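Local structure of tungsten-containing formylmethanofuran dehydrogenase 2 subunit C (Methanothermobacter wolfeii, 5T5I) at residues E161-G169 / H184-I192. The protein is subunit C of the tungsten-containing formylmethanofuran dehydrogenase complex, which probably interconverts carbon dioxide and formylmethanofuran in methanogenesis. Numbering follows the deposited sequence.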
ATOM      1  N   GLU C 161     -33.894   3.339   0.709  1.00 20.74           N
ATOM      2  CA  GLU C 161     -34.781   3.403  -0.442  1.00 20.50           C
ATOM      3  C   GLU C 161     -35.925   4.411  -0.315  1.00 24.76           C
ATOM      4  O   GLU C 161     -37.052   4.140  -0.742  1.00 23.37           O
ATOM      5  CB  GLU C 161     -35.307   1.980  -0.752  1.00 20.65           C
ATOM      6  CG  GLU C 161     -34.199   0.981  -1.066  1.00 22.03           C
ATOM      7  CD  GLU C 161     -34.730  -0.405  -1.358  1.00 34.07           C
ATOM      8  OE1 GLU C 161     -35.166  -0.653  -2.506  1.00 25.40           O
ATOM      9  OE2 GLU C 161     -34.810  -1.216  -0.407  1.00 24.66           O
ATOM     10  N   ILE C 162     -35.633   5.602   0.238  1.00 22.37           N
ATOM     11  CA  ILE C 162     -36.666   6.618   0.308  1.00 23.58           C
ATOM     12  C   ILE C 162     -36.927   7.085  -1.146  1.00 25.65           C
ATOM     13  O   ILE C 162     -36.001   7.137  -1.966  1.00 25.61           O
ATOM     14  CB  ILE C 162     -36.331   7.808   1.266  1.00 28.66           C
ATOM     15  CG1 ILE C 162     -35.172   8.664   0.758  1.00 30.54           C
ATOM     16  CG2 ILE C 162     -36.060   7.339   2.722  1.00 27.67           C
ATOM     17  CD1 ILE C 162     -35.349  10.095   1.120  1.00 40.86           C
ATOM     18  N   GLY C 163     -38.181   7.312  -1.474  1.00 21.83           N
ATOM     19  CA  GLY C 163     -38.574   7.713  -2.821  1.00 22.22           C
ATOM     20  C   GLY C 163     -38.300   6.683  -3.903  1.00 24.96           C
ATOM     21  O   GLY C 163     -38.054   7.035  -5.059  1.00 24.52           O
ATOM     22  N   GLU C 164     -38.347   5.401  -3.547  1.00 22.12           N
ATOM     23  CA  GLU C 164     -38.139   4.295  -4.488  1.00 19.75           C
ATOM     24  C   GLU C 164     -39.192   4.345  -5.617  1.00 23.14           C
ATOM     25  O   GLU C 164     -40.383   4.395  -5.334  1.00 22.65           O
ATOM     26  CB  GLU C 164     -38.178   2.963  -3.713  1.00 20.56           C
ATOM     27  CG  GLU C 164     -38.067   1.692  -4.554  1.00 24.36           C
ATOM     28  CD  GLU C 164     -39.318   0.840  -4.647  1.00 35.09           C
ATOM     29  OE1 GLU C 164     -40.406   1.333  -4.282  1.00 29.25           O
ATOM     30  OE2 GLU C 164     -39.234  -0.277  -5.203  1.00 30.00           O
ATOM     31  N   TYR C 165     -38.737   4.421  -6.889  1.00 20.47           N
ATOM     32  CA  TYR C 165     -39.604   4.551  -8.083  1.00 20.77           C
ATOM     33  C   TYR C 165     -40.514   5.824  -8.037  1.00 24.00           C
ATOM     34  O   TYR C 165     -41.601   5.837  -8.614  1.00 24.67           O
ATOM     35  CB  TYR C 165     -40.445   3.270  -8.343  1.00 21.89           C
ATOM     36  CG  TYR C 165     -39.708   2.157  -9.056  1.00 22.93           C
ATOM     37  CD1 TYR C 165     -39.537   2.178 -10.434  1.00 24.29           C
ATOM     38  CD2 TYR C 165     -39.227   1.058  -8.360  1.00 23.25           C
ATOM     39  CE1 TYR C 165     -38.877   1.143 -11.100  1.00 22.29           C
ATOM     40  CE2 TYR C 165     -38.573   0.016  -9.010  1.00 23.97           C
ATOM     41  CZ  TYR C 165     -38.387   0.067 -10.380  1.00 28.76           C
ATOM     42  OH  TYR C 165     -37.733  -0.966 -10.998  1.00 28.36           O
ATOM     43  N   MET C 166     -40.042   6.910  -7.406  1.00 20.67           N
ATOM     44  CA  MET C 166     -40.813   8.155  -7.284  1.00 19.97           C
ATOM     45  C   MET C 166     -41.162   8.706  -8.664  1.00 23.85           C
ATOM     46  O   MET C 166     -40.318   8.693  -9.552  1.00 23.83           O
ATOM     47  CB  MET C 166     -40.009   9.200  -6.485  1.00 22.53           C
ATOM     48  CG  MET C 166     -40.835  10.257  -5.839  1.00 26.09           C
ATOM     49  SD  MET C 166     -39.727  11.414  -5.000  1.00 29.25           S
ATOM     50  CE  MET C 166     -40.863  12.595  -4.412  1.00 27.56           C
ATOM     51  N   ASN C 167     -42.400   9.166  -8.834  1.00 22.25           N
ATOM     52  CA  ASN C 167     -42.922   9.715 -10.087  1.00 23.71           C
ATOM     53  C   ASN C 167     -43.634  11.085  -9.906  1.00 29.72           C
ATOM     54  O   ASN C 167     -44.594  11.380 -10.616  1.00 31.59           O
ATOM     55  CB  ASN C 167     -43.908   8.699 -10.667  1.00 26.11           C
ATOM     56  CG  ASN C 167     -44.118   8.810 -12.142  1.00 46.68           C
ATOM     57  OD1 ASN C 167     -43.337   9.441 -12.875  1.00 38.02           O
ATOM     58  ND2 ASN C 167     -45.194   8.194 -12.602  1.00 42.60           N
ATOM     59  N   GLY C 168     -43.169  11.883  -8.959  1.00 26.86           N
ATOM     60  CA  GLY C 168     -43.758  13.181  -8.620  1.00 26.86           C
ATOM     61  C   GLY C 168     -43.812  13.397  -7.119  1.00 30.00           C
ATOM     62  O   GLY C 168     -43.573  12.473  -6.342  1.00 29.58           O
ATOM     63  N   GLY C 169     -44.154  14.607  -6.720  1.00 25.47           N
ATOM     64  CA  GLY C 169     -44.235  14.975  -5.317  1.00 24.91           C
ATOM     65  C   GLY C 169     -42.895  15.397  -4.751  1.00 27.79           C
ATOM     66  O   GLY C 169     -41.929  15.631  -5.491  1.00 27.11           O
ATOM     67  N   HIS C 184     -34.190   4.142  -8.539  1.00 22.77           N
ATOM     68  CA  HIS C 184     -35.152   4.067  -9.673  1.00 21.52           C
ATOM     69  C   HIS C 184     -36.084   5.281  -9.780  1.00 23.08           C
ATOM     70  O   HIS C 184     -37.136   5.170 -10.384  1.00 22.89           O
ATOM     71  CB  HIS C 184     -36.003   2.779  -9.627  1.00 21.65           C
ATOM     72  CG  HIS C 184     -35.285   1.533  -9.985  1.00 23.75           C
ATOM     73  ND1 HIS C 184     -34.923   1.261 -11.287  1.00 25.49           N
ATOM     74  CD2 HIS C 184     -34.969   0.483  -9.207  1.00 24.65           C
ATOM     75  CE1 HIS C 184     -34.354   0.065 -11.247  1.00 25.06           C
ATOM     76  NE2 HIS C 184     -34.385  -0.438 -10.010  1.00 24.99           N
ATOM     77  N   MET C 185     -35.686   6.455  -9.273  1.00 21.00           N
ATOM     78  CA  MET C 185     -36.535   7.645  -9.337  1.00 20.84           C
ATOM     79  C   MET C 185     -36.764   8.062 -10.801  1.00 23.98           C
ATOM     80  O   MET C 185     -35.831   8.022 -11.595  1.00 22.99           O
ATOM     81  CB  MET C 185     -35.840   8.783  -8.542  1.00 23.77           C
ATOM     82  CG  MET C 185     -36.508  10.081  -8.570  1.00 27.96           C
ATOM     83  SD  MET C 185     -35.506  11.242  -7.585  1.00 31.47           S
ATOM     84  CE  MET C 185     -36.752  12.381  -7.164  1.00 29.88           C
ATOM     85  N   ASN C 186     -38.017   8.411 -11.143  1.00 21.72           N
ATOM     86  CA  ASN C 186     -38.413   8.898 -12.470  1.00 22.41           C
ATOM     87  C   ASN C 186     -38.660  10.397 -12.491  1.00 26.48           C
ATOM     88  O   ASN C 186     -38.366  11.042 -13.491  1.00 26.12           O
ATOM     89  CB  ASN C 186     -39.695   8.198 -12.946  1.00 27.18           C
ATOM     90  CG  ASN C 186     -39.470   6.810 -13.435  1.00 46.43           C
ATOM     91  OD1 ASN C 186     -40.129   5.863 -12.997  1.00 42.38           O
ATOM     92  ND2 ASN C 186     -38.662   6.691 -14.472  1.00 38.69           N
ATOM     93  N   ASN C 187     -39.307  10.925 -11.450  1.00 24.66           N
ATOM     94  CA  ASN C 187     -39.665  12.344 -11.323  1.00 24.66           C
ATOM     95  C   ASN C 187     -39.860  12.667  -9.850  1.00 27.97           C
ATOM     96  O   ASN C 187     -40.043  11.762  -9.032  1.00 26.99           O
ATOM     97  CB  ASN C 187     -40.990  12.640 -12.077  1.00 27.48           C
ATOM     98  CG  ASN C 187     -40.846  13.240 -13.450  1.00 63.64           C
ATOM     99  OD1 ASN C 187     -40.930  14.455 -13.626  1.00 64.07           O
ATOM    100  ND2 ASN C 187     -40.796  12.407 -14.477  1.00 62.48           N
ATOM    101  N   GLY C 188     -39.867  13.956  -9.541  1.00 25.65           N
ATOM    102  CA  GLY C 188     -40.052  14.454  -8.186  1.00 26.27           C
ATOM    103  C   GLY C 188     -38.801  15.105  -7.644  1.00 28.30           C
ATOM    104  O   GLY C 188     -37.807  15.281  -8.365  1.00 27.01           O
ATOM    105  N   LEU C 189     -38.864  15.494  -6.376  1.00 25.28           N
ATOM    106  CA  LEU C 189     -37.763  16.168  -5.689  1.00 23.86           C
ATOM    107  C   LEU C 189     -37.538  15.531  -4.318  1.00 26.98           C
ATOM    108  O   LEU C 189     -38.483  15.372  -3.553  1.00 25.21           O
ATOM    109  CB  LEU C 189     -38.064  17.685  -5.559  1.00 23.36           C
ATOM    110  CG  LEU C 189     -37.146  18.516  -4.660  1.00 26.78           C
ATOM    111  CD1 LEU C 189     -35.705  18.505  -5.160  1.00 25.70           C
ATOM    112  CD2 LEU C 189     -37.660  19.965  -4.543  1.00 30.02           C
ATOM    113  N   ILE C 190     -36.293  15.150  -4.027  1.00 23.52           N
ATOM    114  CA  ILE C 190     -35.889  14.634  -2.720  1.00 21.67           C
ATOM    115  C   ILE C 190     -34.827  15.593  -2.181  1.00 25.26           C
ATOM    116  O   ILE C 190     -33.808  15.813  -2.844  1.00 23.59           O
ATOM    117  CB  ILE C 190     -35.350  13.189  -2.767  1.00 23.91           C
ATOM    118  CG1 ILE C 190     -36.453  12.211  -3.232  1.00 23.43           C
ATOM    119  CG2 ILE C 190     -34.810  12.748  -1.380  1.00 25.49           C
ATOM    120  CD1 ILE C 190     -35.923  10.840  -3.666  1.00 23.12           C
ATOM    121  N   ILE C 191     -35.051  16.145  -0.978  1.00 22.89           N
ATOM    122  CA  ILE C 191     -34.061  16.998  -0.308  1.00 22.84           C
ATOM    123  C   ILE C 191     -33.626  16.278   0.984  1.00 26.00           C
ATOM    124  O   ILE C 191     -34.456  16.014   1.841  1.00 26.35           O
ATOM    125  CB  ILE C 191     -34.576  18.430   0.003  1.00 25.74           C
ATOM    126  CG1 ILE C 191     -34.968  19.179  -1.296  1.00 26.75           C
ATOM    127  CG2 ILE C 191     -33.489  19.212   0.791  1.00 26.69           C
ATOM    128  CD1 ILE C 191     -35.695  20.511  -1.076  1.00 32.01           C
ATOM    129  N   ILE C 192     -32.332  16.007   1.129  1.00 24.44           N
ATOM    130  CA  ILE C 192     -31.754  15.408   2.345  1.00 24.34           C
ATOM    131  C   ILE C 192     -30.880  16.499   2.992  1.00 26.58           C
ATOM    132  O   ILE C 192     -29.857  16.899   2.429  1.00 25.86           O
ATOM    133  CB  ILE C 192     -30.984  14.096   2.013  1.00 26.64           C
ATOM    134  CG1 ILE C 192     -31.956  13.028   1.413  1.00 26.86           C
ATOM    135  CG2 ILE C 192     -30.280  13.532   3.269  1.00 26.29           C
ATOM    136  CD1 ILE C 192     -31.310  12.067   0.485  1.00 33.32           C
TER
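Tyr165 and His184 share one side-chain turn, CG anti to the carbonyl carbon (chi1 -81° and -73°), which sends both rings the same way from equivalent corners of successive coils in a parallel beta-helix. The rings form an offset stack, centroids 4.3 Å apart and planes within 5°. The slip leaves His184 CB 3.5 Å from the centroid of the Tyr165 ring, a CH-pi contact over the face, while Tyr165 OH sits over the middle of the imidazole. At the backbone, Tyr165 CA makes a nearly straight C-H...O contact to His184 O. With an alanine in place of the tyrosine, one imidazole face would probably lose its stacking partner and His184 CB the ring it rests on. His184 NE2 bonds an acidic side chain of another protein chain, so the stack lies where the coils meet a partner subunit; the tyrosine side chain is also near the bound calcium ion.

Inside the coil, Met166 has CG opposite the backbone N and runs extended beyond it, alongside Met185 and past Ile190 in the reverse direction. Its SD lies 3.8 Å from Met185 CE and just as near Ile190 CG1. Further along, Ile162 CD1 meets Ile190 CG2 at 3.7 Å, and Ile171 of strand 170-173 touches both Ile162 and Met166.

Backbone bonds hold the coils in parallel register at Asn167 and Asn187. Leu189 N reaches Gly169 O, and Gly168 N bonds weakly to Asn187 O. Met166 O takes two donors: Asn186 N, 2.8 Å away and nearly in line with the carbonyl, and Asn187 N, 3.1 Å away and above the carbonyl plane.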